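PDB 6KIA: enoyl-acyl carrier protein reductase from Uncultured bacterium, which probably reduces the enoyl double bond of fatty-acyl chains carried on acyl carrier protein, with NADH as the hydride donor. Local coordinates for residues A[35-40]-A[235-240]; A[88-93]-A[121-126]; A[286-291]-A[404-409]. All coordinates share one frame; numbering follows the deposited sequence.

Contact 1: residues A[35-40]-A[235-240]; sequences NGLINE and RYSAYG. With NAI (1,4-dihydronicotinamide adenine dinucleotide), chain D.
The helix-on-sheet layer of a Rossmann-type fold is where Leu37, on helix 34-43, meets Ser237 and Tyr239 of the parallel strand 234-240. The helix is joined to the strand by one leucine reaching between two residues that face the same way. Leu37 CG lies anti to the backbone N (chi1 177°), which extends the branch across to Ser237 and Tyr239. Its CD2 methyl then settles 3.9 Å from Ser237 OG. The phenol oxygen, Tyr239 OH, lies nearest Leu37 CB, at 3.2 Å, with the CD2 methyl also close, at 3.8 Å. The methyl approaches the tyrosine ring at a slant. Ala158 of the adjoining strand 155-159 and Phe411 of helix 394-413 add to the apolar surroundings of Leu37.

At its other end Tyr239 serves the cofactor: its CB is 3.3 Å from O4D of the nicotinamide-side ribose of NAI. One residue on, Gly240 O comes within 3.1 Å of C6N of the dihydronicotinamide ring. The backbone carbonyl of Tyr239 accepts a hydrogen bond from Lys266, which also binds the dinucleotide. A helix packed through a buried leucine against the strand whose C-terminal end meets the dinucleotide is typical of NAD(H)-binding Rossmann folds.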
loop_
_atom_site.group_PDB
_atom_site.type_symbol
_atom_site.label_atom_id
_atom_site.label_comp_id
_atom_site.label_asym_id
_atom_site.label_seq_id
_atom_site.Cartn_x
_atom_site.Cartn_y
_atom_site.Cartn_z
ATOM N N ASN A 35 -3.001 6.640 -7.585
ATOM C CA ASN A 35 -2.917 7.688 -8.620
ATOM C C ASN A 35 -2.437 7.129 -9.949
ATOM O O ASN A 35 -2.966 7.505 -10.993
ATOM C CB ASN A 35 -2.009 8.835 -8.184
ATOM C CG ASN A 35 -2.671 9.722 -7.169
ATOM O OD1 ASN A 35 -3.573 10.511 -7.495
ATOM N ND2 ASN A 35 -2.283 9.557 -5.916
ATOM N N GLY A 36 -1.422 6.263 -9.933
ATOM C CA GLY A 36 -0.933 5.704 -11.194
ATOM C C GLY A 36 -2.024 4.955 -11.959
ATOM O O GLY A 36 -2.185 5.077 -13.189
ATOM N N LEU A 37 -2.751 4.120 -11.227
ATOM C CA LEU A 37 -3.715 3.221 -11.844
ATOM C C LEU A 37 -4.950 3.971 -12.320
ATOM O O LEU A 37 -5.435 3.764 -13.436
ATOM C CB LEU A 37 -4.097 2.120 -10.847
ATOM C CG LEU A 37 -5.153 1.107 -11.299
ATOM C CD1 LEU A 37 -4.774 0.485 -12.640
ATOM C CD2 LEU A 37 -5.292 0.032 -10.244
ATOM N N ILE A 38 -5.461 4.854 -11.477
ATOM C CA ILE A 38 -6.675 5.559 -11.820
ATOM C C ILE A 38 -6.444 6.466 -13.043
ATOM O O ILE A 38 -7.314 6.541 -13.932
ATOM C CB ILE A 38 -7.238 6.330 -10.620
ATOM C CG1 ILE A 38 -8.707 6.654 -10.893
ATOM C CG2 ILE A 38 -6.448 7.573 -10.335
ATOM C CD1 ILE A 38 -9.453 7.129 -9.666
ATOM N N ASN A 39 -5.255 7.052 -13.162
ATOM C CA ASN A 39 -5.007 7.879 -14.337
ATOM C C ASN A 39 -5.056 7.029 -15.601
ATOM O O ASN A 39 -5.574 7.462 -16.655
ATOM C CB ASN A 39 -3.650 8.582 -14.249
ATOM C CG ASN A 39 -3.573 9.580 -13.100
ATOM O OD1 ASN A 39 -4.592 10.016 -12.559
ATOM N ND2 ASN A 39 -2.359 9.963 -12.745
ATOM N N GLU A 40 -4.586 5.786 -15.493
ATOM C CA GLU A 40 -4.649 4.883 -16.640
ATOM C C GLU A 40 -6.096 4.611 -17.006
ATOM O O GLU A 40 -6.505 4.663 -18.193
ATOM C CB GLU A 40 -3.914 3.574 -16.349
ATOM C CG GLU A 40 -2.429 3.799 -16.322
ATOM C CD GLU A 40 -1.891 4.083 -17.704
ATOM O OE1 GLU A 40 -2.348 3.430 -18.667
ATOM O OE2 GLU A 40 -1.095 5.023 -17.837
ATOM N N ARG A 235 -12.269 -7.867 -13.165
ATOM C CA ARG A 235 -10.940 -7.961 -12.591
ATOM C C ARG A 235 -10.914 -7.313 -11.200
ATOM O O ARG A 235 -11.616 -6.326 -10.943
ATOM C CB ARG A 235 -9.929 -7.264 -13.496
ATOM C CG ARG A 235 -9.864 -7.784 -14.918
ATOM C CD ARG A 235 -9.365 -9.216 -14.967
ATOM N NE ARG A 235 -9.185 -9.649 -16.351
ATOM C CZ ARG A 235 -10.095 -10.337 -17.031
ATOM N NH1 ARG A 235 -11.220 -10.688 -16.440
ATOM N NH2 ARG A 235 -9.867 -10.683 -18.291
ATOM N N TYR A 236 -10.100 -7.878 -10.314
ATOM C CA TYR A 236 -9.807 -7.281 -9.001
ATOM C C TYR A 236 -8.309 -7.095 -8.887
ATOM O O TYR A 236 -7.553 -7.987 -9.272
ATOM C CB TYR A 236 -10.287 -8.162 -7.851
ATOM C CG TYR A 236 -11.767 -8.449 -7.918
ATOM C CD1 TYR A 236 -12.247 -9.481 -8.718
ATOM C CD2 TYR A 236 -12.686 -7.671 -7.218
ATOM C CE1 TYR A 236 -13.604 -9.737 -8.811
ATOM C CE2 TYR A 236 -14.048 -7.936 -7.306
ATOM C CZ TYR A 236 -14.487 -8.962 -8.103
ATOM O OH TYR A 236 -15.835 -9.234 -8.190
ATOM N N SER A 237 -7.881 -5.934 -8.402
ATOM C CA SER A 237 -6.457 -5.723 -8.140
ATOM C C SER A 237 -6.321 -5.265 -6.695
ATOM O O SER A 237 -7.273 -4.717 -6.119
ATOM C CB SER A 237 -5.867 -4.687 -9.097
ATOM O OG SER A 237 -6.418 -3.398 -8.836
ATOM N N ALA A 238 -5.153 -5.502 -6.102
ATOM C CA ALA A 238 -4.838 -4.971 -4.787
ATOM C C ALA A 238 -3.371 -4.587 -4.793
ATOM O O ALA A 238 -2.574 -5.160 -5.537
ATOM C CB ALA A 238 -5.122 -5.988 -3.666
ATOM N N TYR A 239 -3.019 -3.626 -3.956
ATOM C CA TYR A 239 -1.625 -3.228 -3.785
ATOM C C TYR A 239 -1.046 -4.014 -2.620
ATOM O O TYR A 239 -1.506 -3.878 -1.492
ATOM C CB TYR A 239 -1.500 -1.725 -3.530
ATOM C CG TYR A 239 -1.783 -0.862 -4.740
ATOM C CD1 TYR A 239 -0.762 -0.516 -5.628
ATOM C CD2 TYR A 239 -3.075 -0.386 -4.990
ATOM C CE1 TYR A 239 -1.020 0.268 -6.734
ATOM C CE2 TYR A 239 -3.334 0.394 -6.107
ATOM C CZ TYR A 239 -2.312 0.719 -6.952
ATOM O OH TYR A 239 -2.560 1.495 -8.064
ATOM N N GLY A 240 -0.057 -4.851 -2.901
ATOM C CA GLY A 240 0.555 -5.618 -1.841
ATOM C C GLY A 240 1.911 -5.044 -1.531
ATOM O O GLY A 240 2.470 -4.305 -2.337
HETATM P PA NAI D . -2.409 6.068 1.078
HETATM O O1A NAI D . -2.560 7.055 -0.038
HETATM O O2A NAI D . -2.445 6.617 2.491
HETATM O O5B NAI D . -3.514 4.945 0.860
HETATM C C5B NAI D . -4.065 4.277 1.977
HETATM C C4B NAI D . -5.386 3.666 1.419
HETATM O O4B NAI D . -5.955 2.804 2.577
HETATM C C3B NAI D . -6.268 4.555 1.127
HETATM O O3B NAI D . -7.021 4.217 -0.109
HETATM C C2B NAI D . -7.287 4.582 2.429
HETATM O O2B NAI D . -8.565 5.205 2.036
HETATM C C1B NAI D . -7.377 3.343 2.765
HETATM N N9A NAI D . -7.587 3.185 4.219
HETATM C C8A NAI D . -6.846 3.437 5.313
HETATM N N7A NAI D . -7.563 3.099 6.383
HETATM C C5A NAI D . -8.755 2.624 5.951
HETATM C C6A NAI D . -9.820 2.161 6.708
HETATM N N6A NAI D . -10.042 2.017 8.120
HETATM N N1A NAI D . -10.920 1.739 6.063
HETATM C C2A NAI D . -10.978 1.781 4.694
HETATM N N3A NAI D . -9.910 2.241 3.940
HETATM C C4A NAI D . -8.792 2.671 4.604
HETATM O O3 NAI D . -0.972 5.257 0.967
HETATM P PN NAI D . -0.519 4.106 -0.069
HETATM O O1N NAI D . -0.648 4.591 -1.479
HETATM O O2N NAI D . 0.911 3.804 0.350
HETATM O O5D NAI D . -1.463 2.845 0.184
HETATM C C5D NAI D . -2.219 2.263 -0.865
HETATM C C4D NAI D . -1.868 0.759 -0.916
HETATM O O4D NAI D . -0.628 0.631 -1.347
HETATM C C3D NAI D . -1.880 0.153 0.485
HETATM O O3D NAI D . -2.578 -1.046 0.529
HETATM C C2D NAI D . -0.377 -0.123 0.711
HETATM O O2D NAI D . -0.225 -1.132 1.770
HETATM C C1D NAI D . 0.056 -0.490 -0.467
HETATM N N1N NAI D . 1.507 -0.391 -0.619
HETATM C C2N NAI D . 2.215 0.702 -0.166
HETATM C C3N NAI D . 3.612 0.723 -0.280
HETATM C C7N NAI D . 4.423 1.935 0.177
HETATM O O7N NAI D . 5.632 1.841 0.374
HETATM N N7N NAI D . 3.758 3.174 0.362
HETATM C C4N NAI D . 4.310 -0.326 -0.861
HETATM C C5N NAI D . 3.576 -1.407 -1.363
HETATM C C6N NAI D . 2.183 -1.432 -1.233
#

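Contact 2: residues A[88-93]-A[121-126]; sequences AGFDLD and AHIEKC. With NAI (1,4-dihydronicotinamide adenine dinucleotide), chain D.
Ala88 N donates a short bond, 2.9 Å, to adenine N1A of NAI at an N-H...N angle of 158°, while two residues further on Phe90 packs against Ile123 and Cys126. This is the adenine-binding loop of the Rossmann-type fold, following strand 80-83. The adenine amino group N6A answers by donating to Ala88 O, also over 2.9 Å, so the backbone of a single residue reads two neighbouring positions of the base.

Beyond Gly89 the loop folds into a type I turn from Phe90 to Asp93, closed by Asp93 N bonding to Phe90 O, and this turn rests on helix 120-146. The Phe90 side chain takes the position between its backbone N and carbonyl carbon (chi1 60°), which lays the ring against Ile123 and Cys126. Its CE2 edge meets Ile123 CG2 at 3.8 Å, the methyl lying near the ring plane. Met203 and Glu207 of helix 196-219 also touch Phe90.

The Asp93 carboxylate turns away from 121-126 to form a salt bridge with Arg133, further along the same helix. The backbone carbonyl of Asp93 is buried without a polar partner in the model, its O lying 3.2 Å from Cys126 CB.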
loop_
_atom_site.group_PDB
_atom_site.type_symbol
_atom_site.label_atom_id
_atom_site.label_comp_id
_atom_site.label_asym_id
_atom_site.label_seq_id
_atom_site.Cartn_x
_atom_site.Cartn_y
_atom_site.Cartn_z
ATOM N N ALA A 88 -13.257 0.631 7.280
ATOM C CA ALA A 88 -12.899 -0.709 7.737
ATOM C C ALA A 88 -12.259 -0.668 9.109
ATOM O O ALA A 88 -11.920 0.399 9.612
ATOM C CB ALA A 88 -11.987 -1.387 6.764
ATOM N N GLY A 89 -12.108 -1.843 9.711
ATOM C CA GLY A 89 -11.558 -1.945 11.052
ATOM C C GLY A 89 -12.669 -1.905 12.075
ATOM O O GLY A 89 -13.810 -1.548 11.771
ATOM N N PHE A 90 -12.334 -2.250 13.314
ATOM C CA PHE A 90 -13.345 -2.309 14.360
ATOM C C PHE A 90 -12.893 -1.558 15.602
ATOM O O PHE A 90 -13.512 -1.675 16.651
ATOM C CB PHE A 90 -13.680 -3.772 14.702
ATOM C CG PHE A 90 -12.505 -4.572 15.207
ATOM C CD1 PHE A 90 -11.601 -5.144 14.319
ATOM C CD2 PHE A 90 -12.312 -4.772 16.572
ATOM C CE1 PHE A 90 -10.519 -5.884 14.768
ATOM C CE2 PHE A 90 -11.227 -5.501 17.040
ATOM C CZ PHE A 90 -10.321 -6.061 16.144
ATOM N N ASP A 91 -11.831 -0.762 15.478
ATOM C CA ASP A 91 -11.267 -0.089 16.655
ATOM C C ASP A 91 -12.228 0.910 17.319
ATOM O O ASP A 91 -12.089 1.209 18.510
ATOM C CB ASP A 91 -9.967 0.620 16.273
ATOM C CG ASP A 91 -10.108 1.454 15.026
ATOM O OD1 ASP A 91 -10.192 0.876 13.906
ATOM O OD2 ASP A 91 -10.124 2.692 15.168
ATOM N N LEU A 92 -13.223 1.396 16.575
ATOM C CA LEU A 92 -14.214 2.316 17.148
ATOM C C LEU A 92 -15.627 1.731 17.062
ATOM O O LEU A 92 -16.625 2.457 17.063
ATOM C CB LEU A 92 -14.153 3.680 16.442
ATOM C CG LEU A 92 -12.887 4.513 16.723
ATOM C CD1 LEU A 92 -12.797 5.754 15.841
ATOM C CD2 LEU A 92 -12.742 4.886 18.206
ATOM N N ASP A 93 -15.715 0.409 16.984
ATOM C CA ASP A 93 -17.017 -0.252 16.989
ATOM C C ASP A 93 -17.343 -0.913 18.336
ATOM O O ASP A 93 -16.462 -1.438 19.013
ATOM C CB ASP A 93 -17.070 -1.291 15.872
ATOM C CG ASP A 93 -17.196 -0.654 14.499
ATOM O OD1 ASP A 93 -16.213 -0.711 13.717
ATOM O OD2 ASP A 93 -18.269 -0.071 14.220
ATOM N N ALA A 121 -13.009 -11.299 25.040
ATOM C CA ALA A 121 -14.410 -11.586 24.754
ATOM C C ALA A 121 -15.111 -10.328 24.271
ATOM O O ALA A 121 -15.827 -10.351 23.253
ATOM C CB ALA A 121 -15.096 -12.144 25.982
ATOM N N HIS A 122 -14.873 -9.220 24.974
ATOM C CA HIS A 122 -15.490 -7.965 24.577
ATOM C C HIS A 122 -14.926 -7.499 23.230
ATOM O O HIS A 122 -15.670 -7.010 22.374
ATOM C CB HIS A 122 -15.291 -6.876 25.629
ATOM C CG HIS A 122 -16.019 -5.608 25.310
ATOM N ND1 HIS A 122 -17.395 -5.526 25.292
ATOM C CD2 HIS A 122 -15.565 -4.388 24.938
ATOM C CE1 HIS A 122 -17.758 -4.300 24.961
ATOM N NE2 HIS A 122 -16.665 -3.590 24.737
ATOM N N ILE A 123 -13.620 -7.671 23.036
ATOM C CA ILE A 123 -13.011 -7.249 21.780
ATOM C C ILE A 123 -13.620 -8.039 20.620
ATOM O O ILE A 123 -13.824 -7.498 19.532
ATOM C CB ILE A 123 -11.481 -7.400 21.808
ATOM C CG1 ILE A 123 -10.869 -6.264 22.635
ATOM C CG2 ILE A 123 -10.892 -7.347 20.390
ATOM C CD1 ILE A 123 -9.428 -6.463 22.942
ATOM N N GLU A 124 -13.908 -9.314 20.854
ATOM C CA GLU A 124 -14.529 -10.153 19.834
ATOM C C GLU A 124 -15.945 -9.661 19.517
ATOM O O GLU A 124 -16.374 -9.631 18.346
ATOM C CB GLU A 124 -14.567 -11.611 20.289
ATOM C CG GLU A 124 -15.311 -12.534 19.328
ATOM C CD GLU A 124 -14.789 -12.442 17.903
ATOM O OE1 GLU A 124 -13.563 -12.576 17.701
ATOM O OE2 GLU A 124 -15.606 -12.234 16.980
ATOM N N LYS A 125 -16.675 -9.277 20.560
ATOM C CA LYS A 125 -17.988 -8.664 20.349
ATOM C C LYS A 125 -17.919 -7.419 19.457
ATOM O O LYS A 125 -18.710 -7.238 18.513
ATOM C CB LYS A 125 -18.621 -8.333 21.690
ATOM C CG LYS A 125 -20.039 -7.802 21.618
ATOM C CD LYS A 125 -20.605 -7.629 23.018
ATOM C CE LYS A 125 -19.989 -8.649 23.975
ATOM N NZ LYS A 125 -20.119 -8.271 25.408
ATOM N N CYS A 126 -16.947 -6.572 19.754
ATOM C CA CYS A 126 -16.696 -5.376 18.944
ATOM C C CYS A 126 -16.287 -5.699 17.499
ATOM O O CYS A 126 -16.715 -5.019 16.552
ATOM C CB CYS A 126 -15.625 -4.504 19.606
ATOM S SG CYS A 126 -16.105 -3.818 21.215
HETATM P PA NAI D . -2.409 6.068 1.078
HETATM O O1A NAI D . -2.560 7.055 -0.038
HETATM O O2A NAI D . -2.445 6.617 2.491
HETATM O O5B NAI D . -3.514 4.945 0.860
HETATM C C5B NAI D . -4.065 4.277 1.977
HETATM C C4B NAI D . -5.386 3.666 1.419
HETATM O O4B NAI D . -5.955 2.804 2.577
HETATM C C3B NAI D . -6.268 4.555 1.127
HETATM O O3B NAI D . -7.021 4.217 -0.109
HETATM C C2B NAI D . -7.287 4.582 2.429
HETATM O O2B NAI D . -8.565 5.205 2.036
HETATM C C1B NAI D . -7.377 3.343 2.765
HETATM N N9A NAI D . -7.587 3.185 4.219
HETATM C C8A NAI D . -6.846 3.437 5.313
HETATM N N7A NAI D . -7.563 3.099 6.383
HETATM C C5A NAI D . -8.755 2.624 5.951
HETATM C C6A NAI D . -9.820 2.161 6.708
HETATM N N6A NAI D . -10.042 2.017 8.120
HETATM N N1A NAI D . -10.920 1.739 6.063
HETATM C C2A NAI D . -10.978 1.781 4.694
HETATM N N3A NAI D . -9.910 2.241 3.940
HETATM C C4A NAI D . -8.792 2.671 4.604
HETATM O O3 NAI D . -0.972 5.257 0.967
HETATM P PN NAI D . -0.519 4.106 -0.069
HETATM O O1N NAI D . -0.648 4.591 -1.479
HETATM O O2N NAI D . 0.911 3.804 0.350
HETATM O O5D NAI D . -1.463 2.845 0.184
HETATM C C5D NAI D . -2.219 2.263 -0.865
HETATM C C4D NAI D . -1.868 0.759 -0.916
HETATM O O4D NAI D . -0.628 0.631 -1.347
HETATM C C3D NAI D . -1.880 0.153 0.485
HETATM O O3D NAI D . -2.578 -1.046 0.529
HETATM C C2D NAI D . -0.377 -0.123 0.711
HETATM O O2D NAI D . -0.225 -1.132 1.770
HETATM C C1D NAI D . 0.056 -0.490 -0.467
HETATM N N1N NAI D . 1.507 -0.391 -0.619
HETATM C C2N NAI D . 2.215 0.702 -0.166
HETATM C C3N NAI D . 3.612 0.723 -0.280
HETATM C C7N NAI D . 4.423 1.935 0.177
HETATM O O7N NAI D . 5.632 1.841 0.374
HETATM N N7N NAI D . 3.758 3.174 0.362
HETATM C C4N NAI D . 4.310 -0.326 -0.861
HETATM C C5N NAI D . 3.576 -1.407 -1.363
HETATM C C6N NAI D . 2.183 -1.432 -1.233
#

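Contact 3: residues A[286-291]-A[404-409]; sequences YNCPEI and EGTGPL. With NAI (1,4-dihydronicotinamide adenine dinucleotide), chain D.
Cys288 and Pro289 touch Thr406 loosely on one side and lie close to the cofactor on the other, an asymmetry seen here at the nicotinamide end of a Rossmann-type fold. Cys288 and Pro289 belong to the loop after strand 283-287, and Thr406 to helix 394-413 behind it.

On the helix side the fit is slack. The Thr406 methyl CG2 stands 4.4 Å from Pro289 CD and 4.5 Å from Cys288 SG, about the limit of direct contact. Ile429 of helix 426-436 touches both Pro289 and Thr406, adding a third element to this junction. The threonine keeps its hydroxyl within its own helix: with chi1 at 61° OG1 folds back over the preceding turn and bonds to Val402 O. Two residues later Pro408 brings no N-H to the preceding turn, and the helix kinks there.

The cofactor side is tighter and largely built from backbone atoms. Pro289 O approaches C4N, the carbon that carries the transferable hydride, to 3.3 Å, and also accepts a hydrogen bond from Tyr33 OH. Ile291 CG1 packs 3.7 Å from the carboxamide N7N. Ile291 N donates to carboxamide O7N over 3.1 Å, at an almost straight 176°.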
loop_
_atom_site.group_PDB
_atom_site.type_symbol
_atom_site.label_atom_id
_atom_site.label_comp_id
_atom_site.label_asym_id
_atom_site.label_seq_id
_atom_site.Cartn_x
_atom_site.Cartn_y
_atom_site.Cartn_z
ATOM N N TYR A 286 -0.704 -7.085 -6.491
ATOM C CA TYR A 286 0.539 -6.616 -7.084
ATOM C C TYR A 286 1.441 -6.161 -5.977
ATOM O O TYR A 286 1.167 -5.150 -5.335
ATOM C CB TYR A 286 0.275 -5.480 -8.091
ATOM C CG TYR A 286 -0.497 -5.937 -9.315
ATOM C CD1 TYR A 286 -1.898 -5.931 -9.328
ATOM C CD2 TYR A 286 0.169 -6.408 -10.424
ATOM C CE1 TYR A 286 -2.592 -6.363 -10.445
ATOM C CE2 TYR A 286 -0.518 -6.842 -11.548
ATOM C CZ TYR A 286 -1.874 -6.813 -11.557
ATOM O OH TYR A 286 -2.526 -7.253 -12.700
ATOM N N ASN A 287 2.500 -6.928 -5.732
ATOM C CA ASN A 287 3.469 -6.567 -4.689
ATOM C C ASN A 287 4.416 -5.501 -5.215
ATOM O O ASN A 287 5.277 -5.760 -6.077
ATOM C CB ASN A 287 4.223 -7.797 -4.191
ATOM C CG ASN A 287 3.396 -8.623 -3.227
ATOM O OD1 ASN A 287 2.649 -8.073 -2.392
ATOM N ND2 ASN A 287 3.490 -9.952 -3.346
ATOM N N CYS A 288 4.201 -4.280 -4.743
ATOM C CA CYS A 288 4.849 -3.089 -5.317
ATOM C C CYS A 288 6.022 -2.582 -4.495
ATOM O O CYS A 288 6.133 -2.922 -3.317
ATOM C CB CYS A 288 3.811 -1.971 -5.474
ATOM S SG CYS A 288 2.541 -2.332 -6.752
ATOM N N PRO A 289 6.883 -1.742 -5.088
ATOM C CA PRO A 289 8.053 -1.257 -4.327
ATOM C C PRO A 289 7.772 -0.327 -3.156
ATOM O O PRO A 289 6.725 0.301 -3.056
ATOM C CB PRO A 289 8.844 -0.470 -5.378
ATOM C CG PRO A 289 8.445 -1.044 -6.663
ATOM C CD PRO A 289 6.969 -1.343 -6.504
ATOM N N GLU A 290 8.770 -0.224 -2.277
ATOM C CA GLU A 290 8.803 0.777 -1.226
ATOM C C GLU A 290 8.803 2.175 -1.835
ATOM O O GLU A 290 9.660 2.494 -2.693
ATOM C CB GLU A 290 10.076 0.612 -0.376
ATOM C CG GLU A 290 10.310 -0.785 0.202
ATOM C CD GLU A 290 11.027 -1.752 -0.755
ATOM O OE1 GLU A 290 11.284 -1.415 -1.936
ATOM O OE2 GLU A 290 11.351 -2.869 -0.316
ATOM N N ILE A 291 7.861 3.013 -1.404
ATOM C CA ILE A 291 7.861 4.417 -1.787
ATOM C C ILE A 291 7.442 5.264 -0.595
ATOM O O ILE A 291 7.131 4.733 0.469
ATOM C CB ILE A 291 6.935 4.697 -2.995
ATOM C CG1 ILE A 291 5.500 4.252 -2.713
ATOM C CG2 ILE A 291 7.438 4.008 -4.273
ATOM C CD1 ILE A 291 4.566 4.773 -3.773
ATOM N N GLU A 404 3.975 6.393 -11.517
ATOM C CA GLU A 404 3.858 6.519 -12.967
ATOM C C GLU A 404 4.078 5.189 -13.691
ATOM O O GLU A 404 3.374 4.882 -14.661
ATOM C CB GLU A 404 4.861 7.569 -13.478
ATOM C CG GLU A 404 4.861 7.782 -14.972
ATOM C CD GLU A 404 5.761 8.940 -15.393
ATOM O OE1 GLU A 404 6.407 9.559 -14.515
ATOM O OE2 GLU A 404 5.803 9.250 -16.599
ATOM N N GLY A 405 5.036 4.387 -13.219
ATOM C CA GLY A 405 5.357 3.123 -13.870
ATOM C C GLY A 405 4.434 1.970 -13.491
ATOM O O GLY A 405 4.082 1.124 -14.337
ATOM N N THR A 406 4.047 1.916 -12.223
ATOM C CA THR A 406 3.195 0.815 -11.763
ATOM C C THR A 406 1.790 0.958 -12.330
ATOM O O THR A 406 1.098 -0.050 -12.492
ATOM C CB THR A 406 3.128 0.707 -10.215
ATOM O OG1 THR A 406 2.581 1.904 -9.637
ATOM C CG2 THR A 406 4.530 0.423 -9.644
ATOM N N GLY A 407 1.369 2.190 -12.623
ATOM C CA GLY A 407 0.049 2.441 -13.205
ATOM C C GLY A 407 -0.283 1.581 -14.411
ATOM O O GLY A 407 -1.188 0.763 -14.371
ATOM N N PRO A 408 0.450 1.781 -15.506
ATOM C CA PRO A 408 0.216 1.009 -16.725
ATOM C C PRO A 408 0.544 -0.460 -16.543
ATOM O O PRO A 408 -0.118 -1.300 -17.142
ATOM C CB PRO A 408 1.128 1.678 -17.758
ATOM C CG PRO A 408 2.069 2.498 -16.967
ATOM C CD PRO A 408 1.365 2.902 -15.734
ATOM N N LEU A 409 1.549 -0.782 -15.731
ATOM C CA LEU A 409 1.817 -2.184 -15.465
ATOM C C LEU A 409 0.583 -2.889 -14.895
ATOM O O LEU A 409 0.189 -3.934 -15.405
ATOM C CB LEU A 409 2.996 -2.344 -14.495
ATOM C CG LEU A 409 4.379 -2.093 -15.123
ATOM C CD1 LEU A 409 5.481 -2.125 -14.060
ATOM C CD2 LEU A 409 4.671 -3.095 -16.237
HETATM P PA NAI D . -2.409 6.068 1.078
HETATM O O1A NAI D . -2.560 7.055 -0.038
HETATM O O2A NAI D . -2.445 6.617 2.491
HETATM O O5B NAI D . -3.514 4.945 0.860
HETATM C C5B NAI D . -4.065 4.277 1.977
HETATM C C4B NAI D . -5.386 3.666 1.419
HETATM O O4B NAI D . -5.955 2.804 2.577
HETATM C C3B NAI D . -6.268 4.555 1.127
HETATM O O3B NAI D . -7.021 4.217 -0.109
HETATM C C2B NAI D . -7.287 4.582 2.429
HETATM O O2B NAI D . -8.565 5.205 2.036
HETATM C C1B NAI D . -7.377 3.343 2.765
HETATM N N9A NAI D . -7.587 3.185 4.219
HETATM C C8A NAI D . -6.846 3.437 5.313
HETATM N N7A NAI D . -7.563 3.099 6.383
HETATM C C5A NAI D . -8.755 2.624 5.951
HETATM C C6A NAI D . -9.820 2.161 6.708
HETATM N N6A NAI D . -10.042 2.017 8.120
HETATM N N1A NAI D . -10.920 1.739 6.063
HETATM C C2A NAI D . -10.978 1.781 4.694
HETATM N N3A NAI D . -9.910 2.241 3.940
HETATM C C4A NAI D . -8.792 2.671 4.604
HETATM O O3 NAI D . -0.972 5.257 0.967
HETATM P PN NAI D . -0.519 4.106 -0.069
HETATM O O1N NAI D . -0.648 4.591 -1.479
HETATM O O2N NAI D . 0.911 3.804 0.350
HETATM O O5D NAI D . -1.463 2.845 0.184
HETATM C C5D NAI D . -2.219 2.263 -0.865
HETATM C C4D NAI D . -1.868 0.759 -0.916
HETATM O O4D NAI D . -0.628 0.631 -1.347
HETATM C C3D NAI D . -1.880 0.153 0.485
HETATM O O3D NAI D . -2.578 -1.046 0.529
HETATM C C2D NAI D . -0.377 -0.123 0.711
HETATM O O2D NAI D . -0.225 -1.132 1.770
HETATM C C1D NAI D . 0.056 -0.490 -0.467
HETATM N N1N NAI D . 1.507 -0.391 -0.619
HETATM C C2N NAI D . 2.215 0.702 -0.166
HETATM C C3N NAI D . 3.612 0.723 -0.280
HETATM C C7N NAI D . 4.423 1.935 0.177
HETATM O O7N NAI D . 5.632 1.841 0.374
HETATM N N7N NAI D . 3.758 3.174 0.362
HETATM C C4N NAI D . 4.310 -0.326 -0.861
HETATM C C5N NAI D . 3.576 -1.407 -1.363
HETATM C C6N NAI D . 2.183 -1.432 -1.233
#

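How the contacts relate
Contacts 1 and 3 lie side by side, their centres about 9 Å apart, because strands 234-240 and 283-287 are parallel neighbours in the main sheet. Probable backbone hydrogen bonds join them, Gly240 N to Tyr286 O at 2.7 Å and Ala238 O to Tyr286 N at 2.8 Å; helices 34-43 and 394-413 also meet, at Glu40 and Pro408. Contact 2 is remote, its centre about 29 Å from that of contact 1 and 33 Å from that of contact 3. Along the chain it is nested within the loop closed by contact 1, and contact 3 follows both. One extended dinucleotide spans the gap, with adenine at contact 2 and dihydronicotinamide at the paired strand ends.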